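Crystal protein (Bacillus thuringiensis serovar dakota, PDB 2ZTB) recognises cancer cells as the proteolytically activated form of the toxin parasporin-2, and probably kills them by forming pores in their membranes. Local coordinates at residues A[17-31]-A[210-222]. Numbering follows the deposited sequence.
Sequences SSSPESVRSRFSSIY and FWFNPARDVLNTT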
loop_
_atom_site.group_PDB
_atom_site.type_symbol
_atom_site.label_atom_id
_atom_site.label_comp_id
_atom_site.label_asym_id
_atom_site.label_seq_id
_atom_site.Cartn_x
_atom_site.Cartn_y
_atom_site.Cartn_z
ATOM N N SER A 17 3.444 -9.380 19.424
ATOM C CA SER A 17 4.201 -10.540 19.891
ATOM C C SER A 17 3.642 -11.134 21.184
ATOM O O SER A 17 4.365 -11.803 21.935
ATOM C CB SER A 17 5.672 -10.176 20.059
ATOM O OG SER A 17 6.217 -9.757 18.820
ATOM N N SER A 18 2.351 -10.889 21.424
ATOM C CA SER A 18 1.712 -11.325 22.648
ATOM C C SER A 18 0.462 -12.170 22.416
ATOM O O SER A 18 0.122 -12.513 21.270
ATOM C CB SER A 18 1.413 -10.125 23.556
ATOM O OG SER A 18 2.505 -9.229 23.547
ATOM N N SER A 19 -0.191 -12.520 23.525
ATOM C CA SER A 19 -1.329 -13.412 23.521
ATOM C C SER A 19 -2.198 -13.067 24.725
ATOM O O SER A 19 -1.744 -12.379 25.631
ATOM C CB SER A 19 -0.872 -14.887 23.542
ATOM O OG SER A 19 -0.075 -15.199 24.692
ATOM N N PRO A 20 -3.475 -13.485 24.721
ATOM C CA PRO A 20 -4.235 -13.309 25.958
ATOM C C PRO A 20 -3.590 -14.019 27.149
ATOM O O PRO A 20 -3.671 -13.534 28.296
ATOM C CB PRO A 20 -5.595 -13.933 25.619
ATOM C CG PRO A 20 -5.695 -13.772 24.111
ATOM C CD PRO A 20 -4.308 -14.051 23.634
ATOM N N GLU A 21 -2.959 -15.158 26.889
ATOM C CA GLU A 21 -2.338 -15.947 27.958
ATOM C C GLU A 21 -1.134 -15.227 28.527
ATOM O O GLU A 21 -0.879 -15.303 29.710
ATOM C CB GLU A 21 -1.920 -17.333 27.454
ATOM C CG GLU A 21 -3.076 -18.300 27.141
ATOM C CD GLU A 21 -3.822 -18.004 25.817
ATOM O OE1 GLU A 21 -3.261 -17.350 24.901
ATOM O OE2 GLU A 21 -4.989 -18.453 25.694
ATOM N N SER A 22 -0.384 -14.533 27.682
ATOM C CA SER A 22 0.810 -13.877 28.131
ATOM C C SER A 22 0.460 -12.609 28.901
ATOM O O SER A 22 1.187 -12.245 29.820
ATOM C CB SER A 22 1.775 -13.616 26.975
ATOM O OG SER A 22 1.377 -12.523 26.168
ATOM N N VAL A 23 -0.656 -11.959 28.530
ATOM C CA VAL A 23 -1.213 -10.791 29.231
ATOM C C VAL A 23 -1.720 -11.208 30.610
ATOM O O VAL A 23 -1.420 -10.574 31.625
ATOM C CB VAL A 23 -2.357 -10.101 28.379
ATOM C CG1 VAL A 23 -3.235 -9.128 29.220
ATOM C CG2 VAL A 23 -1.778 -9.380 27.158
ATOM N N ARG A 24 -2.483 -12.291 30.652
ATOM C CA ARG A 24 -2.974 -12.820 31.910
ATOM C C ARG A 24 -1.813 -13.139 32.876
ATOM O O ARG A 24 -1.888 -12.841 34.079
ATOM C CB ARG A 24 -3.838 -14.058 31.647
ATOM C CG ARG A 24 -4.607 -14.538 32.846
ATOM C CD ARG A 24 -5.143 -15.928 32.625
ATOM N NE ARG A 24 -6.164 -16.248 33.615
ATOM C CZ ARG A 24 -6.999 -17.283 33.537
ATOM N NH1 ARG A 24 -6.940 -18.132 32.509
ATOM N NH2 ARG A 24 -7.898 -17.472 34.494
ATOM N N SER A 25 -0.739 -13.717 32.344
ATOM C CA SER A 25 0.433 -14.135 33.144
ATOM C C SER A 25 1.192 -12.934 33.708
ATOM O O SER A 25 1.717 -12.979 34.817
ATOM C CB SER A 25 1.363 -15.003 32.295
ATOM O OG SER A 25 2.569 -15.339 32.987
ATOM N N ARG A 26 1.227 -11.851 32.939
ATOM C CA ARG A 26 1.800 -10.594 33.391
ATOM C C ARG A 26 1.006 -9.962 34.552
ATOM O O ARG A 26 1.594 -9.490 35.514
ATOM C CB ARG A 26 1.963 -9.648 32.189
ATOM C CG ARG A 26 3.198 -9.976 31.310
ATOM C CD ARG A 26 4.385 -8.988 31.547
ATOM N NE ARG A 26 4.974 -9.186 32.849
ATOM C CZ ARG A 26 5.192 -8.275 33.806
ATOM N NH1 ARG A 26 4.947 -6.973 33.671
ATOM N NH2 ARG A 26 5.698 -8.710 34.931
ATOM N N PHE A 27 -0.324 -9.969 34.456
ATOM C CA PHE A 27 -1.216 -9.522 35.522
ATOM C C PHE A 27 -1.004 -10.370 36.767
ATOM O O PHE A 27 -0.920 -9.861 37.874
ATOM C CB PHE A 27 -2.682 -9.618 35.067
ATOM C CG PHE A 27 -3.213 -8.367 34.384
ATOM C CD1 PHE A 27 -3.605 -8.404 33.044
ATOM C CD2 PHE A 27 -3.347 -7.168 35.091
ATOM C CE1 PHE A 27 -4.110 -7.267 32.411
ATOM C CE2 PHE A 27 -3.859 -6.002 34.475
ATOM C CZ PHE A 27 -4.245 -6.049 33.132
ATOM N N SER A 28 -0.886 -11.678 36.573
ATOM C CA SER A 28 -0.554 -12.595 37.654
ATOM C C SER A 28 0.741 -12.243 38.372
ATOM O O SER A 28 0.798 -12.281 39.601
ATOM C CB SER A 28 -0.475 -14.016 37.132
ATOM O OG SER A 28 -0.335 -14.895 38.229
ATOM N N SER A 29 1.785 -11.916 37.608
ATOM C CA SER A 29 3.054 -11.504 38.197
ATOM C C SER A 29 2.917 -10.175 38.934
ATOM O O SER A 29 3.511 -9.993 39.992
ATOM C CB SER A 29 4.101 -11.327 37.112
ATOM O OG SER A 29 4.579 -12.556 36.666
ATOM N N ILE A 30 2.164 -9.233 38.350
ATOM C CA ILE A 30 2.059 -7.895 38.917
ATOM C C ILE A 30 1.326 -7.909 40.268
ATOM O O ILE A 30 1.729 -7.220 41.209
ATOM C CB ILE A 30 1.412 -6.882 37.927
ATOM C CG1 ILE A 30 2.275 -6.731 36.660
ATOM C CG2 ILE A 30 1.219 -5.520 38.606
ATOM C CD1 ILE A 30 1.585 -6.017 35.463
ATOM N N TYR A 31 0.260 -8.698 40.357
ATOM C CA TYR A 31 -0.654 -8.621 41.493
ATOM C C TYR A 31 -0.485 -9.794 42.439
ATOM O O TYR A 31 -0.941 -9.732 43.584
ATOM C CB TYR A 31 -2.115 -8.418 41.020
ATOM C CG TYR A 31 -2.293 -7.034 40.411
ATOM C CD1 TYR A 31 -2.224 -6.849 39.032
ATOM C CD2 TYR A 31 -2.419 -5.905 41.222
ATOM C CE1 TYR A 31 -2.328 -5.594 38.467
ATOM C CE2 TYR A 31 -2.518 -4.628 40.665
ATOM C CZ TYR A 31 -2.471 -4.488 39.284
ATOM O OH TYR A 31 -2.567 -3.246 38.719
ATOM N N PHE A 210 -10.772 -5.355 40.695
ATOM C CA PHE A 210 -10.547 -4.898 39.325
ATOM C C PHE A 210 -9.347 -3.978 39.206
ATOM O O PHE A 210 -9.256 -2.980 39.924
ATOM C CB PHE A 210 -11.775 -4.152 38.762
ATOM C CG PHE A 210 -13.081 -4.906 38.883
ATOM C CD1 PHE A 210 -13.121 -6.298 38.887
ATOM C CD2 PHE A 210 -14.280 -4.209 38.956
ATOM C CE1 PHE A 210 -14.319 -6.978 38.996
ATOM C CE2 PHE A 210 -15.492 -4.886 39.052
ATOM C CZ PHE A 210 -15.505 -6.277 39.078
ATOM N N TRP A 211 -8.468 -4.295 38.252
ATOM C CA TRP A 211 -7.271 -3.503 37.988
ATOM C C TRP A 211 -7.054 -3.198 36.513
ATOM O O TRP A 211 -7.415 -3.992 35.649
ATOM C CB TRP A 211 -6.034 -4.217 38.551
ATOM C CG TRP A 211 -6.031 -4.184 40.022
ATOM C CD1 TRP A 211 -6.497 -5.145 40.858
ATOM C CD2 TRP A 211 -5.571 -3.110 40.848
ATOM N NE1 TRP A 211 -6.357 -4.746 42.151
ATOM C CE2 TRP A 211 -5.787 -3.498 42.181
ATOM C CE3 TRP A 211 -4.984 -1.859 40.588
ATOM C CZ2 TRP A 211 -5.440 -2.684 43.271
ATOM C CZ3 TRP A 211 -4.639 -1.041 41.688
ATOM C CH2 TRP A 211 -4.863 -1.472 43.000
ATOM N N PHE A 212 -6.435 -2.046 36.253
ATOM C CA PHE A 212 -6.012 -1.616 34.918
ATOM C C PHE A 212 -4.538 -1.289 34.912
ATOM O O PHE A 212 -4.029 -0.665 35.846
ATOM C CB PHE A 212 -6.843 -0.414 34.453
ATOM C CG PHE A 212 -8.310 -0.650 34.574
ATOM C CD1 PHE A 212 -8.984 -0.306 35.744
ATOM C CD2 PHE A 212 -9.009 -1.284 33.548
ATOM C CE1 PHE A 212 -10.330 -0.568 35.892
ATOM C CE2 PHE A 212 -10.367 -1.553 33.679
ATOM C CZ PHE A 212 -11.027 -1.192 34.855
ATOM N N ASN A 213 -3.848 -1.746 33.880
ATOM C CA ASN A 213 -2.433 -1.476 33.707
ATOM C C ASN A 213 -2.205 -1.032 32.289
ATOM O O ASN A 213 -2.861 -1.538 31.378
ATOM C CB ASN A 213 -1.591 -2.723 34.007
ATOM C CG ASN A 213 -1.348 -2.906 35.478
ATOM O OD1 ASN A 213 -0.347 -2.446 36.017
ATOM N ND2 ASN A 213 -2.280 -3.553 36.146
ATOM N N PRO A 214 -1.291 -0.066 32.086
ATOM C CA PRO A 214 -0.991 0.338 30.709
ATOM C C PRO A 214 -0.537 -0.862 29.901
ATOM O O PRO A 214 0.076 -1.785 30.447
ATOM C CB PRO A 214 0.150 1.357 30.860
ATOM C CG PRO A 214 0.621 1.224 32.253
ATOM C CD PRO A 214 -0.510 0.698 33.074
ATOM N N ALA A 215 -0.858 -0.845 28.611
ATOM C CA ALA A 215 -0.461 -1.883 27.658
ATOM C C ALA A 215 1.012 -2.317 27.779
ATOM O O ALA A 215 1.321 -3.494 27.642
ATOM C CB ALA A 215 -0.781 -1.405 26.213
ATOM N N ARG A 216 1.912 -1.373 28.037
ATOM C CA ARG A 216 3.357 -1.653 28.138
ATOM C C ARG A 216 3.713 -2.580 29.312
ATOM O O ARG A 216 4.741 -3.261 29.273
ATOM C CB ARG A 216 4.166 -0.336 28.211
ATOM C CG ARG A 216 4.480 0.138 29.614
ATOM C CD ARG A 216 5.256 1.456 29.634
ATOM N NE ARG A 216 4.352 2.590 29.442
ATOM C CZ ARG A 216 3.776 3.267 30.428
ATOM N NH1 ARG A 216 2.959 4.271 30.143
ATOM N NH2 ARG A 216 4.016 2.949 31.691
ATOM N N ASP A 217 2.866 -2.602 30.344
ATOM C CA ASP A 217 3.037 -3.505 31.482
ATOM C C ASP A 217 2.662 -4.963 31.213
ATOM O O ASP A 217 3.111 -5.845 31.943
ATOM C CB ASP A 217 2.211 -3.031 32.686
ATOM C CG ASP A 217 2.727 -1.742 33.292
ATOM O OD1 ASP A 217 3.782 -1.224 32.859
ATOM O OD2 ASP A 217 2.067 -1.246 34.227
ATOM N N VAL A 218 1.820 -5.225 30.208
ATOM C CA VAL A 218 1.291 -6.587 30.015
ATOM C C VAL A 218 1.558 -7.184 28.611
ATOM O O VAL A 218 1.332 -8.385 28.384
ATOM C CB VAL A 218 -0.216 -6.672 30.405
ATOM C CG1 VAL A 218 -0.404 -6.374 31.931
ATOM C CG2 VAL A 218 -1.092 -5.702 29.540
ATOM N N LEU A 219 2.057 -6.356 27.692
ATOM C CA LEU A 219 2.376 -6.791 26.334
ATOM C C LEU A 219 3.885 -6.836 26.170
ATOM O O LEU A 219 4.606 -6.080 26.824
ATOM C CB LEU A 219 1.754 -5.829 25.276
ATOM C CG LEU A 219 0.221 -5.749 25.091
ATOM C CD1 LEU A 219 -0.179 -4.618 24.164
ATOM C CD2 LEU A 219 -0.389 -7.045 24.575
ATOM N N ASN A 220 4.357 -7.705 25.274
ATOM C CA ASN A 220 5.786 -7.877 25.025
ATOM C C ASN A 220 6.379 -6.742 24.226
ATOM O O ASN A 220 7.596 -6.530 24.242
ATOM C CB ASN A 220 6.059 -9.207 24.329
ATOM C CG ASN A 220 5.793 -10.389 25.226
ATOM O OD1 ASN A 220 6.036 -10.339 26.444
ATOM N ND2 ASN A 220 5.294 -11.468 24.638
ATOM N N THR A 221 5.515 -6.026 23.516
ATOM C CA THR A 221 5.907 -4.833 22.779
ATOM C C THR A 221 4.673 -3.976 22.625
ATOM O O THR A 221 3.561 -4.463 22.792
ATOM C CB THR A 221 6.498 -5.139 21.347
ATOM O OG1 THR A 221 7.030 -3.918 20.811
ATOM C CG2 THR A 221 5.438 -5.622 20.377
ATOM N N THR A 222 4.862 -2.708 22.288
ATOM C CA THR A 222 3.730 -1.822 22.041
ATOM C C THR A 222 3.903 -1.058 20.735
ATOM O O THR A 222 3.225 -0.057 20.493
ATOM C CB THR A 222 3.517 -0.813 23.197
ATOM O OG1 THR A 222 4.747 -0.116 23.442
ATOM C CG2 THR A 222 3.043 -1.527 24.477
HETATM O O HOH W 1 2.592 -10.358 27.101
#
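V218 pushes its side chain into helix 20-31, a knob in the hole formed by V23, R26, F27 and I30. Its CG1 lies over the centre of the F27 ring, 3.9 Å from the centroid and 12° off the normal, a CH-pi contact, while CG2 faces V23 CG1. CG1 stands anti to the carbonyl carbon (chi1 -64°), which turns this branch onto the phenyl face. Beside this knob, the R26 chain bends at chi2 and chi3 and brings NH1 to D217 O at 2.8 Å, in the carbonyl plane though tilted from the guanidinium plane. One water bridges S22 OG and V218 O, donating to the carbonyl. At the helix C-terminus, the Y31 ring makes a face-to-face stack with the five-membered ring of W211, centroids 4.2 Å apart and planes inclined by 30°; I30 CG2 lies over the other face of the Y31 ring, toward its rim. At the other end, N220 N points almost straight at S18 OG (3.0 Å), and N220 ND2 donates to S17 O (2.9 Å) from above the carbonyl plane. S18 OG also bonds L16 O, and S19 and S22 form a capping box. Strand 210-214 pairs with strand 168-199, whose F195 touches F27 and V218. The helix thus packs across a strand and the turn after it, at one end of an elongated, beta-rich architecture consistent with the aerolysin-type pore-forming toxins.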